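Local atomic coordinates of laminin subunit ALPHA-1 (Mus musculus, PDB entry 2JD4), a protein that contributes the alpha chain of laminin-111, a basement membrane protein whose LG4-5 domains carry sites for attachment to the cell surface. Residues R142-P150 with S164-V174; S232-I240 with Q335-F344. The protein carries 4 engineered substitutions. All coordinates share one frame; numbering follows the deposited sequence.

In the fold
Two laminin G domains follow one another along this chain, and each interaction lies within one of them. From the N terminus, the chain first builds its first laminin G domain, within which interaction 1 closes a short loop: 13 residues without helix or strand separate its segments, and the contact joins the two sheets of that domain. Interaction 2 opens only afterwards and spans 94 residues of the second laminin G domain, laying the loop that precedes strand 347-353 along strand 235-241. The two contacts therefore follow in series, neither nesting nor crossing. The centres of interactions 1 and 2 lie about 36 Å apart, on opposite sides of the chain's centre, and the two do not touch.

Interaction 1 (R142-P150 with S164-V174); sequences RKLYLGGLP and SIPACIGEIMV
The two facing sheets of a laminin G beta sandwich meet here, strand 143-146 from one sheet lying across strand 167-174 from the other. The strand axes approach to 11.2 Å and run at 151°, so the sheets pack through side chains instead of pairing backbones. Leu146 is central to this packing: its CD1 methyl sits 4.0 Å from Ile172 CD1 and also touches the CD1 of Ile169. Both isoleucines reach it with a straight outer arm; in Ile172, CG1 stands opposite the backbone N (chi1 175°) and chi2 is extended, which carries the methyl into the interface. One step along, Leu144 CD1 meets Val174 CG2 at 4.3 Å. Val47 and Leu49 of the adjoining strand 44-53 also touch Ile172.

Where strand 143-146 ends, polar contacts take over. Gly147 O accepts a hydrogen bond from Ile165 N (3.1 Å), the donor tilted 31° from the carbonyl plane. Ser164 OG lies 2.7 Å from the same Gly147 O and takes a hydrogen bond from Gly25 N; Ser30 O is also within hydrogen-bonding reach of this OG, so the acceptor of its proton is not settled. The backbones are close enough at this turn that a side chain on Gly148 would collide with Ser164 CB. Two antiparallel sheets thus pack face to face through an apolar layer, as in the concanavalin-like jelly roll to which laminin G domains belong.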
ATOM      1  N   ARG A 142      19.721 -22.200   0.704  1.00 29.95           N
ATOM      2  CA  ARG A 142      18.526 -23.036   0.587  1.00 31.77           C
ATOM      3  C   ARG A 142      17.284 -22.357   1.179  1.00 32.19           C
ATOM      4  O   ARG A 142      16.562 -22.967   1.974  1.00 33.20           O
ATOM      5  CB  ARG A 142      18.754 -24.366   1.318  1.00 33.68           C
ATOM      6  CG  ARG A 142      19.989 -25.155   0.899  1.00 39.84           C
ATOM      7  CD  ARG A 142      19.648 -26.241  -0.109  1.00 43.10           C
ATOM      8  NE  ARG A 142      19.362 -25.692  -1.430  1.00 47.85           N
ATOM      9  CZ  ARG A 142      18.704 -26.345  -2.385  1.00 50.75           C
ATOM     10  NH1 ARG A 142      18.256 -27.575  -2.168  1.00 50.61           N
ATOM     11  NH2 ARG A 142      18.501 -25.765  -3.560  1.00 49.23           N
ATOM     12  N   LYS A 143      17.030 -21.109   0.795  1.00 27.92           N
ATOM     13  CA  LYS A 143      15.878 -20.373   1.311  1.00 26.80           C
ATOM     14  C   LYS A 143      15.349 -19.382   0.285  1.00 27.02           C
ATOM     15  O   LYS A 143      16.120 -18.699  -0.381  1.00 25.22           O
ATOM     16  CB  LYS A 143      16.256 -19.598   2.579  1.00 29.71           C
ATOM     17  CG  LYS A 143      16.728 -20.457   3.737  1.00 36.53           C
ATOM     18  CD  LYS A 143      17.211 -19.602   4.905  1.00 42.22           C
ATOM     19  CE  LYS A 143      17.735 -20.479   6.044  1.00 47.61           C
ATOM     20  NZ  LYS A 143      18.273 -19.682   7.186  1.00 50.17           N
ATOM     21  N   LEU A 144      14.029 -19.297   0.164  1.00 22.93           N
ATOM     22  CA  LEU A 144      13.432 -18.360  -0.775  1.00 22.83           C
ATOM     23  C   LEU A 144      12.570 -17.366  -0.014  1.00 22.24           C
ATOM     24  O   LEU A 144      11.744 -17.757   0.805  1.00 22.46           O
ATOM     25  CB  LEU A 144      12.593 -19.102  -1.826  1.00 21.17           C
ATOM     26  CG  LEU A 144      11.830 -18.244  -2.850  1.00 23.69           C
ATOM     27  CD1 LEU A 144      11.806 -18.920  -4.217  1.00 20.22           C
ATOM     28  CD2 LEU A 144      10.420 -18.006  -2.355  1.00 19.23           C
ATOM     29  N   TYR A 145      12.788 -16.079  -0.269  1.00 18.78           N
ATOM     30  CA  TYR A 145      12.009 -15.030   0.382  1.00 18.82           C
ATOM     31  C   TYR A 145      10.854 -14.680  -0.546  1.00 20.84           C
ATOM     32  O   TYR A 145      11.075 -14.285  -1.694  1.00 19.91           O
ATOM     33  CB  TYR A 145      12.873 -13.793   0.631  1.00 15.99           C
ATOM     34  CG  TYR A 145      14.028 -14.054   1.565  1.00 19.21           C
ATOM     35  CD1 TYR A 145      15.208 -14.637   1.100  1.00 18.88           C
ATOM     36  CD2 TYR A 145      13.932 -13.744   2.922  1.00 17.60           C
ATOM     37  CE1 TYR A 145      16.264 -14.898   1.964  1.00 25.94           C
ATOM     38  CE2 TYR A 145      14.982 -14.006   3.793  1.00 24.67           C
ATOM     39  CZ  TYR A 145      16.145 -14.580   3.309  1.00 26.04           C
ATOM     40  OH  TYR A 145      17.189 -14.826   4.173  1.00 34.39           O
ATOM     41  N   LEU A 146       9.627 -14.832  -0.046  1.00 18.05           N
ATOM     42  CA  LEU A 146       8.426 -14.564  -0.831  1.00 16.62           C
ATOM     43  C   LEU A 146       7.649 -13.316  -0.388  1.00 16.62           C
ATOM     44  O   LEU A 146       7.351 -13.132   0.799  1.00 16.28           O
ATOM     45  CB  LEU A 146       7.489 -15.785  -0.780  1.00 14.30           C
ATOM     46  CG  LEU A 146       6.219 -15.717  -1.650  1.00 14.55           C
ATOM     47  CD1 LEU A 146       6.618 -15.747  -3.142  1.00 12.89           C
ATOM     48  CD2 LEU A 146       5.295 -16.901  -1.323  1.00 12.10           C
ATOM     49  N   GLY A 147       7.333 -12.462  -1.359  1.00 18.10           N
ATOM     50  CA  GLY A 147       6.568 -11.257  -1.096  1.00 15.30           C
ATOM     51  C   GLY A 147       7.280 -10.069  -0.480  1.00 13.72           C
ATOM     52  O   GLY A 147       6.711  -8.981  -0.414  1.00 16.33           O
ATOM     53  N   GLY A 148       8.507 -10.274  -0.012  1.00 14.30           N
ATOM     54  CA  GLY A 148       9.257  -9.196   0.605  1.00 14.42           C
ATOM     55  C   GLY A 148      10.491  -9.740   1.305  1.00 14.78           C
ATOM     56  O   GLY A 148      10.824 -10.913   1.147  1.00 17.14           O
ATOM     57  N   LEU A 149      11.160  -8.900   2.087  1.00 19.86           N
ATOM     58  CA  LEU A 149      12.365  -9.304   2.813  1.00 18.66           C
ATOM     59  C   LEU A 149      12.269  -8.929   4.293  1.00 18.80           C
ATOM     60  O   LEU A 149      11.497  -8.042   4.676  1.00 20.66           O
ATOM     61  CB  LEU A 149      13.604  -8.614   2.213  1.00 15.48           C
ATOM     62  CG  LEU A 149      13.893  -8.817   0.725  1.00 18.69           C
ATOM     63  CD1 LEU A 149      14.957  -7.803   0.273  1.00 23.63           C
ATOM     64  CD2 LEU A 149      14.353 -10.243   0.477  1.00 14.66           C
ATOM     65  N   PRO A 150      13.056  -9.604   5.148  1.00 18.53           N
ATOM     66  CA  PRO A 150      13.059  -9.328   6.588  1.00 19.47           C
ATOM     67  C   PRO A 150      13.587  -7.910   6.808  1.00 20.27           C
ATOM     68  O   PRO A 150      14.372  -7.403   6.004  1.00 19.02           O
ATOM     69  CB  PRO A 150      14.017 -10.381   7.148  1.00 22.09           C
ATOM     70  CG  PRO A 150      13.992 -11.479   6.113  1.00 21.72           C
ATOM     71  CD  PRO A 150      13.954 -10.725   4.821  1.00 19.19           C
ATOM     72  N   SER A 164       8.112  -4.756   0.249  1.00 18.36           N
ATOM     73  CA  SER A 164       7.123  -5.811   0.024  1.00 18.04           C
ATOM     74  C   SER A 164       6.047  -5.454  -1.006  1.00 16.34           C
ATOM     75  O   SER A 164       5.497  -4.353  -0.989  1.00 16.70           O
ATOM     76  CB  SER A 164       6.457  -6.169   1.354  1.00 17.56           C
ATOM     77  OG  SER A 164       5.445  -7.133   1.166  1.00 15.13           O
ATOM     78  N   ILE A 165       5.752  -6.394  -1.902  1.00 14.76           N
ATOM     79  CA  ILE A 165       4.739  -6.193  -2.939  1.00 15.04           C
ATOM     80  C   ILE A 165       3.321  -6.230  -2.346  1.00 15.11           C
ATOM     81  O   ILE A 165       2.978  -7.161  -1.622  1.00 13.17           O
ATOM     82  CB  ILE A 165       4.851  -7.296  -4.043  1.00 15.83           C
ATOM     83  CG1 ILE A 165       3.796  -7.088  -5.133  1.00 23.39           C
ATOM     84  CG2 ILE A 165       4.661  -8.675  -3.434  1.00 21.39           C
ATOM     85  CD1 ILE A 165       4.143  -6.016  -6.129  1.00 23.44           C
ATOM     86  N   PRO A 166       2.493  -5.205  -2.627  1.00 14.38           N
ATOM     87  CA  PRO A 166       1.122  -5.185  -2.102  1.00 16.79           C
ATOM     88  C   PRO A 166       0.286  -6.075  -3.012  1.00 16.19           C
ATOM     89  O   PRO A 166      -0.313  -5.594  -3.973  1.00 17.78           O
ATOM     90  CB  PRO A 166       0.710  -3.711  -2.228  1.00 16.78           C
ATOM     91  CG  PRO A 166       2.021  -2.974  -2.313  1.00 15.29           C
ATOM     92  CD  PRO A 166       2.844  -3.883  -3.177  1.00 14.05           C
ATOM     93  N   ALA A 167       0.263  -7.372  -2.724  1.00 15.67           N
ATOM     94  CA  ALA A 167      -0.489  -8.303  -3.556  1.00 16.21           C
ATOM     95  C   ALA A 167      -0.779  -9.608  -2.834  1.00 15.48           C
ATOM     96  O   ALA A 167      -0.166  -9.914  -1.811  1.00 14.29           O
ATOM     97  CB  ALA A 167       0.298  -8.603  -4.840  1.00 15.62           C
ATOM     98  N   CYS A 168      -1.710 -10.370  -3.398  1.00 14.00           N
ATOM     99  CA  CYS A 168      -2.084 -11.674  -2.875  1.00 13.94           C
ATOM    100  C   CYS A 168      -1.350 -12.694  -3.731  1.00 15.61           C
ATOM    101  O   CYS A 168      -1.342 -12.591  -4.957  1.00 15.69           O
ATOM    102  CB  CYS A 168      -3.589 -11.900  -3.008  1.00 16.70           C
ATOM    103  SG  CYS A 168      -4.117 -13.512  -2.339  1.00 22.37           S
ATOM    104  N   ILE A 169      -0.728 -13.673  -3.091  1.00 14.06           N
ATOM    105  CA  ILE A 169      -0.007 -14.700  -3.824  1.00 17.92           C
ATOM    106  C   ILE A 169      -0.537 -16.076  -3.437  1.00 14.31           C
ATOM    107  O   ILE A 169      -0.691 -16.382  -2.260  1.00 18.53           O
ATOM    108  CB  ILE A 169       1.505 -14.640  -3.537  1.00 16.53           C
ATOM    109  CG1 ILE A 169       2.063 -13.277  -3.955  1.00 18.43           C
ATOM    110  CG2 ILE A 169       2.224 -15.731  -4.323  1.00 18.36           C
ATOM    111  CD1 ILE A 169       3.557 -13.114  -3.676  1.00 15.73           C
ATOM    112  N   GLY A 170      -0.835 -16.891  -4.440  1.00 16.65           N
ATOM    113  CA  GLY A 170      -1.343 -18.219  -4.177  1.00 16.77           C
ATOM    114  C   GLY A 170      -0.201 -19.203  -4.018  1.00 17.99           C
ATOM    115  O   GLY A 170       0.815 -18.900  -3.387  1.00 16.69           O
ATOM    116  N   GLU A 171      -0.357 -20.377  -4.615  1.00 17.79           N
ATOM    117  CA  GLU A 171       0.659 -21.413  -4.528  1.00 18.25           C
ATOM    118  C   GLU A 171       1.872 -21.071  -5.403  1.00 16.98           C
ATOM    119  O   GLU A 171       1.758 -20.342  -6.384  1.00 18.69           O
ATOM    120  CB  GLU A 171       0.068 -22.761  -4.967  1.00 21.68           C
ATOM    121  CG  GLU A 171      -1.152 -23.231  -4.163  1.00 24.94           C
ATOM    122  CD  GLU A 171      -0.899 -23.293  -2.668  1.00 30.18           C
ATOM    123  OE1 GLU A 171       0.245 -23.593  -2.265  1.00 32.77           O
ATOM    124  OE2 GLU A 171      -1.848 -23.055  -1.887  1.00 35.53           O
ATOM    125  N   ILE A 172       3.030 -21.606  -5.035  1.00 19.83           N
ATOM    126  CA  ILE A 172       4.255 -21.373  -5.792  1.00 19.45           C
ATOM    127  C   ILE A 172       5.044 -22.672  -5.942  1.00 23.39           C
ATOM    128  O   ILE A 172       5.145 -23.472  -5.005  1.00 23.30           O
ATOM    129  CB  ILE A 172       5.133 -20.285  -5.116  1.00 18.65           C
ATOM    130  CG1 ILE A 172       6.471 -20.154  -5.851  1.00 18.84           C
ATOM    131  CG2 ILE A 172       5.330 -20.611  -3.644  1.00 23.32           C
ATOM    132  CD1 ILE A 172       7.388 -19.059  -5.297  1.00 24.61           C
ATOM    133  N   MET A 173       5.581 -22.882  -7.140  1.00 21.30           N
ATOM    134  CA  MET A 173       6.357 -24.073  -7.447  1.00 21.21           C
ATOM    135  C   MET A 173       7.774 -23.709  -7.871  1.00 20.25           C
ATOM    136  O   MET A 173       7.988 -22.704  -8.546  1.00 18.54           O
ATOM    137  CB  MET A 173       5.717 -24.834  -8.603  1.00 23.38           C
ATOM    138  CG  MET A 173       4.325 -25.349  -8.356  1.00 31.57           C
ATOM    139  SD  MET A 173       3.714 -26.088  -9.882  1.00 45.14           S
ATOM    140  CE  MET A 173       5.094 -27.155 -10.312  1.00 27.24           C
ATOM    141  N   VAL A 174       8.735 -24.537  -7.476  1.00 20.03           N
ATOM    142  CA  VAL A 174      10.131 -24.337  -7.848  1.00 17.46           C
ATOM    143  C   VAL A 174      10.594 -25.665  -8.451  1.00 22.14           C
ATOM    144  O   VAL A 174      10.510 -26.706  -7.799  1.00 20.65           O
ATOM    145  CB  VAL A 174      11.005 -23.987  -6.628  1.00 19.10           C
ATOM    146  CG1 VAL A 174      12.467 -23.933  -7.041  1.00 21.79           C
ATOM    147  CG2 VAL A 174      10.591 -22.634  -6.054  1.00 16.82           C
TER

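Interaction 2 (S232-I240 with Q335-F344); sequences SKNGVLLGI and QNSLSSRASF. Engineered in segment 335-344: Ser337 (natural residue Cys).
Val236 lies under the irregular 335-344 loop of a laminin G beta sandwich, in a strand whose Leu237 and Leu238 form a classic beta bulge opposite Leu250. The packing is tight around this valine. Its N donates to Ala342 O over 2.9 Å, with 161° at the hydrogen, the donor approaching nearly in line with the C=O bond (171°). Its two methyls divide the loop between them: CG1 meets Leu338 CD1 at 3.7 Å, while CG2 lies against the carbonyl oxygens of Ala342 and Ser340. Ser340 in turn shapes the loop, because its OG accepts from Ala342 N in an ST turn and so helps to present the carbonyl that Val236 uses. Gly235 also packs closely, its CA 4.0 Å from Phe344 CA, where a side chain would scarcely fit.

Toward solvent the contact thins. Ala342 CB comes no nearer than 4.5 Å to Asn234 O, and the CB of exposed Arg341 points away from the strand. Back in the buried part, Gln335 folds through a bent chain (chi2 -59°) to set OE1 3.3 Å from Gly239 C. An alanine at Gln335 has no carboxamide, and a gap would probably open beside the Gly239 backbone. From the bulge itself, Leu237 CD2 reaches over one face of the Phe344 ring in a CH-pi contact, 4.0 Å from the centroid.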
ATOM      1  N   SER A 232     -20.269   4.678   6.931  1.00 24.52           N
ATOM      2  CA  SER A 232     -20.413   5.251   8.272  1.00 26.38           C
ATOM      3  C   SER A 232     -20.518   6.772   8.170  1.00 27.99           C
ATOM      4  O   SER A 232     -19.944   7.386   7.266  1.00 25.64           O
ATOM      5  CB  SER A 232     -19.216   4.871   9.148  1.00 33.72           C
ATOM      6  OG  SER A 232     -19.291   5.505  10.417  1.00 33.55           O
ATOM      7  N   LYS A 233     -21.240   7.381   9.106  1.00 28.18           N
ATOM      8  CA  LYS A 233     -21.442   8.827   9.083  1.00 29.40           C
ATOM      9  C   LYS A 233     -20.389   9.651   9.818  1.00 26.85           C
ATOM     10  O   LYS A 233     -20.350  10.869   9.669  1.00 28.93           O
ATOM     11  CB  LYS A 233     -22.831   9.163   9.638  1.00 31.84           C
ATOM     12  CG  LYS A 233     -23.949   8.321   9.029  1.00 38.83           C
ATOM     13  CD  LYS A 233     -25.320   8.744   9.527  1.00 40.38           C
ATOM     14  CE  LYS A 233     -25.755  10.043   8.882  1.00 41.10           C
ATOM     15  NZ  LYS A 233     -25.911   9.878   7.411  1.00 45.37           N
ATOM     16  N   ASN A 234     -19.539   9.000  10.607  1.00 25.99           N
ATOM     17  CA  ASN A 234     -18.506   9.730  11.336  1.00 24.93           C
ATOM     18  C   ASN A 234     -17.143   9.050  11.262  1.00 23.63           C
ATOM     19  O   ASN A 234     -17.032   7.842  11.449  1.00 20.42           O
ATOM     20  CB  ASN A 234     -18.910   9.896  12.806  1.00 24.51           C
ATOM     21  CG  ASN A 234     -20.236  10.608  12.968  1.00 25.39           C
ATOM     22  OD1 ASN A 234     -21.289   9.975  13.029  1.00 29.80           O
ATOM     23  ND2 ASN A 234     -20.194  11.933  13.017  1.00 19.38           N
ATOM     24  N   GLY A 235     -16.104   9.836  10.994  1.00 20.77           N
ATOM     25  CA  GLY A 235     -14.778   9.261  10.915  1.00 20.63           C
ATOM     26  C   GLY A 235     -13.699  10.262  10.578  1.00 16.38           C
ATOM     27  O   GLY A 235     -13.850  11.068   9.658  1.00 19.27           O
ATOM     28  N   VAL A 236     -12.612  10.215  11.339  1.00 14.90           N
ATOM     29  CA  VAL A 236     -11.479  11.095  11.118  1.00 17.10           C
ATOM     30  C   VAL A 236     -10.717  10.603   9.892  1.00 16.82           C
ATOM     31  O   VAL A 236     -10.510   9.406   9.730  1.00 16.87           O
ATOM     32  CB  VAL A 236     -10.519  11.081  12.328  1.00 18.77           C
ATOM     33  CG1 VAL A 236      -9.260  11.874  11.995  1.00 18.56           C
ATOM     34  CG2 VAL A 236     -11.222  11.656  13.564  1.00 17.91           C
ATOM     35  N   LEU A 237     -10.297  11.524   9.033  1.00 17.21           N
ATOM     36  CA  LEU A 237      -9.545  11.152   7.838  1.00 17.47           C
ATOM     37  C   LEU A 237      -8.057  11.464   7.990  1.00 19.40           C
ATOM     38  O   LEU A 237      -7.209  10.592   7.778  1.00 16.27           O
ATOM     39  CB  LEU A 237     -10.107  11.880   6.609  1.00 19.07           C
ATOM     40  CG  LEU A 237     -11.516  11.457   6.163  1.00 21.43           C
ATOM     41  CD1 LEU A 237     -12.043  12.422   5.098  1.00 16.63           C
ATOM     42  CD2 LEU A 237     -11.468  10.024   5.616  1.00 19.73           C
ATOM     43  N   LEU A 238      -7.737  12.699   8.371  1.00 16.43           N
ATOM     44  CA  LEU A 238      -6.343  13.083   8.518  1.00 17.64           C
ATOM     45  C   LEU A 238      -6.123  14.247   9.480  1.00 19.44           C
ATOM     46  O   LEU A 238      -6.965  15.142   9.598  1.00 20.80           O
ATOM     47  CB  LEU A 238      -5.766  13.421   7.134  1.00 15.60           C
ATOM     48  CG  LEU A 238      -4.290  13.790   6.958  1.00 21.71           C
ATOM     49  CD1 LEU A 238      -3.830  13.366   5.563  1.00 19.14           C
ATOM     50  CD2 LEU A 238      -4.084  15.291   7.184  1.00 21.97           C
ATOM     51  N   GLY A 239      -4.984  14.210  10.173  1.00 18.08           N
ATOM     52  CA  GLY A 239      -4.629  15.258  11.110  1.00 17.71           C
ATOM     53  C   GLY A 239      -3.126  15.403  11.296  1.00 18.73           C
ATOM     54  O   GLY A 239      -2.390  14.412  11.385  1.00 15.53           O
ATOM     55  N   ILE A 240      -2.660  16.649  11.323  1.00 18.22           N
ATOM     56  CA  ILE A 240      -1.245  16.951  11.543  1.00 20.39           C
ATOM     57  C   ILE A 240      -1.268  18.079  12.566  1.00 18.59           C
ATOM     58  O   ILE A 240      -1.717  19.186  12.259  1.00 16.88           O
ATOM     59  CB  ILE A 240      -0.555  17.445  10.253  1.00 22.85           C
ATOM     60  CG1 ILE A 240      -0.744  16.414   9.133  1.00 21.22           C
ATOM     61  CG2 ILE A 240       0.935  17.655  10.511  1.00 22.48           C
ATOM     62  CD1 ILE A 240      -0.170  16.857   7.797  1.00 27.15           C
ATOM     63  N   GLN A 335      -4.663  16.688  18.768  1.00 18.60           N
ATOM     64  CA  GLN A 335      -5.020  17.062  17.401  1.00 18.97           C
ATOM     65  C   GLN A 335      -5.851  18.333  17.541  1.00 19.58           C
ATOM     66  O   GLN A 335      -7.081  18.290  17.621  1.00 16.39           O
ATOM     67  CB  GLN A 335      -5.826  15.950  16.718  1.00 18.25           C
ATOM     68  CG  GLN A 335      -4.992  14.737  16.257  1.00 18.82           C
ATOM     69  CD  GLN A 335      -3.884  15.115  15.261  1.00 15.22           C
ATOM     70  OE1 GLN A 335      -4.052  16.019  14.448  1.00 17.87           O
ATOM     71  NE2 GLN A 335      -2.761  14.404  15.317  1.00 15.46           N
ATOM     72  N   ASN A 336      -5.161  19.470  17.561  1.00 21.54           N
ATOM     73  CA  ASN A 336      -5.818  20.751  17.759  1.00 22.56           C
ATOM     74  C   ASN A 336      -6.804  21.188  16.689  1.00 24.37           C
ATOM     75  O   ASN A 336      -7.625  22.078  16.937  1.00 21.06           O
ATOM     76  CB  ASN A 336      -4.777  21.853  17.977  1.00 21.58           C
ATOM     77  CG  ASN A 336      -5.328  23.001  18.789  1.00 25.63           C
ATOM     78  OD1 ASN A 336      -6.026  22.780  19.780  1.00 20.30           O
ATOM     79  ND2 ASN A 336      -5.019  24.229  18.385  1.00 23.94           N
ATOM     80  N   SER A 337      -6.735  20.582  15.505  1.00 22.15           N
ATOM     81  CA  SER A 337      -7.670  20.942  14.441  1.00 22.82           C
ATOM     82  C   SER A 337      -8.580  19.786  14.000  1.00 21.73           C
ATOM     83  O   SER A 337      -8.854  19.600  12.814  1.00 23.58           O
ATOM     84  CB  SER A 337      -6.922  21.535  13.247  1.00 22.63           C
ATOM     85  OG  SER A 337      -6.387  22.811  13.588  1.00 25.71           O
ATOM     86  N   LEU A 338      -9.037  19.015  14.982  1.00 19.69           N
ATOM     87  CA  LEU A 338      -9.962  17.906  14.768  1.00 21.32           C
ATOM     88  C   LEU A 338     -10.965  17.935  15.920  1.00 21.63           C
ATOM     89  O   LEU A 338     -10.572  17.934  17.083  1.00 19.55           O
ATOM     90  CB  LEU A 338      -9.226  16.554  14.755  1.00 17.99           C
ATOM     91  CG  LEU A 338      -8.520  16.170  13.448  1.00 18.72           C
ATOM     92  CD1 LEU A 338      -7.806  14.829  13.611  1.00 18.02           C
ATOM     93  CD2 LEU A 338      -9.550  16.088  12.317  1.00 17.63           C
ATOM     94  N   SER A 339     -12.254  17.989  15.608  1.00 23.14           N
ATOM     95  CA  SER A 339     -13.264  17.996  16.664  1.00 24.31           C
ATOM     96  C   SER A 339     -13.641  16.564  17.046  1.00 25.04           C
ATOM     97  O   SER A 339     -14.020  16.287  18.192  1.00 26.41           O
ATOM     98  CB  SER A 339     -14.516  18.769  16.218  1.00 25.27           C
ATOM     99  OG  SER A 339     -15.147  18.161  15.102  1.00 23.06           O
ATOM    100  N   SER A 340     -13.520  15.651  16.088  1.00 22.20           N
ATOM    101  CA  SER A 340     -13.858  14.253  16.319  1.00 25.15           C
ATOM    102  C   SER A 340     -12.663  13.403  16.715  1.00 24.58           C
ATOM    103  O   SER A 340     -11.511  13.753  16.446  1.00 24.28           O
ATOM    104  CB  SER A 340     -14.505  13.642  15.071  1.00 24.43           C
ATOM    105  OG  SER A 340     -14.719  12.249  15.259  1.00 26.30           O
ATOM    106  N   ARG A 341     -12.969  12.265  17.326  1.00 22.59           N
ATOM    107  CA  ARG A 341     -11.983  11.306  17.801  1.00 25.64           C
ATOM    108  C   ARG A 341     -12.326   9.903  17.263  1.00 24.49           C
ATOM    109  O   ARG A 341     -11.617   8.930  17.529  1.00 24.74           O
ATOM    110  CB  ARG A 341     -12.020  11.320  19.332  1.00 29.65           C
ATOM    111  CG  ARG A 341     -10.902  10.614  20.040  1.00 33.74           C
ATOM    112  CD  ARG A 341     -11.022  10.836  21.549  1.00 28.80           C
ATOM    113  NE  ARG A 341     -10.760  12.220  21.950  1.00 26.95           N
ATOM    114  CZ  ARG A 341      -9.544  12.739  22.117  1.00 27.55           C
ATOM    115  NH1 ARG A 341      -8.467  11.995  21.914  1.00 23.47           N
ATOM    116  NH2 ARG A 341      -9.399  13.999  22.505  1.00 28.09           N
ATOM    117  N   ALA A 342     -13.411   9.814  16.498  1.00 22.60           N
ATOM    118  CA  ALA A 342     -13.883   8.545  15.943  1.00 22.70           C
ATOM    119  C   ALA A 342     -13.030   8.023  14.785  1.00 20.85           C
ATOM    120  O   ALA A 342     -12.795   8.740  13.821  1.00 20.64           O
ATOM    121  CB  ALA A 342     -15.335   8.699  15.488  1.00 24.63           C
ATOM    122  N   SER A 343     -12.579   6.772  14.882  1.00 17.41           N
ATOM    123  CA  SER A 343     -11.758   6.168  13.826  1.00 18.02           C
ATOM    124  C   SER A 343     -12.592   5.877  12.571  1.00 19.64           C
ATOM    125  O   SER A 343     -13.719   5.390  12.662  1.00 17.60           O
ATOM    126  CB  SER A 343     -11.116   4.861  14.320  1.00 16.36           C
ATOM    127  OG  SER A 343     -10.117   5.086  15.308  1.00 18.31           O
ATOM    128  N   PHE A 344     -12.027   6.183  11.405  1.00 17.68           N
ATOM    129  CA  PHE A 344     -12.680   5.954  10.115  1.00 14.90           C
ATOM    130  C   PHE A 344     -12.886   4.457   9.843  1.00 18.67           C
ATOM    131  O   PHE A 344     -12.102   3.617  10.293  1.00 18.42           O
ATOM    132  CB  PHE A 344     -11.804   6.552   8.998  1.00 15.43           C
ATOM    133  CG  PHE A 344     -12.356   6.377   7.599  1.00 15.76           C
ATOM    134  CD1 PHE A 344     -13.440   7.129   7.160  1.00 17.81           C
ATOM    135  CD2 PHE A 344     -11.735   5.514   6.698  1.00 14.61           C
ATOM    136  CE1 PHE A 344     -13.893   7.032   5.846  1.00 22.26           C
ATOM    137  CE2 PHE A 344     -12.181   5.407   5.376  1.00 15.96           C
ATOM    138  CZ  PHE A 344     -13.263   6.172   4.952  1.00 20.19           C
TER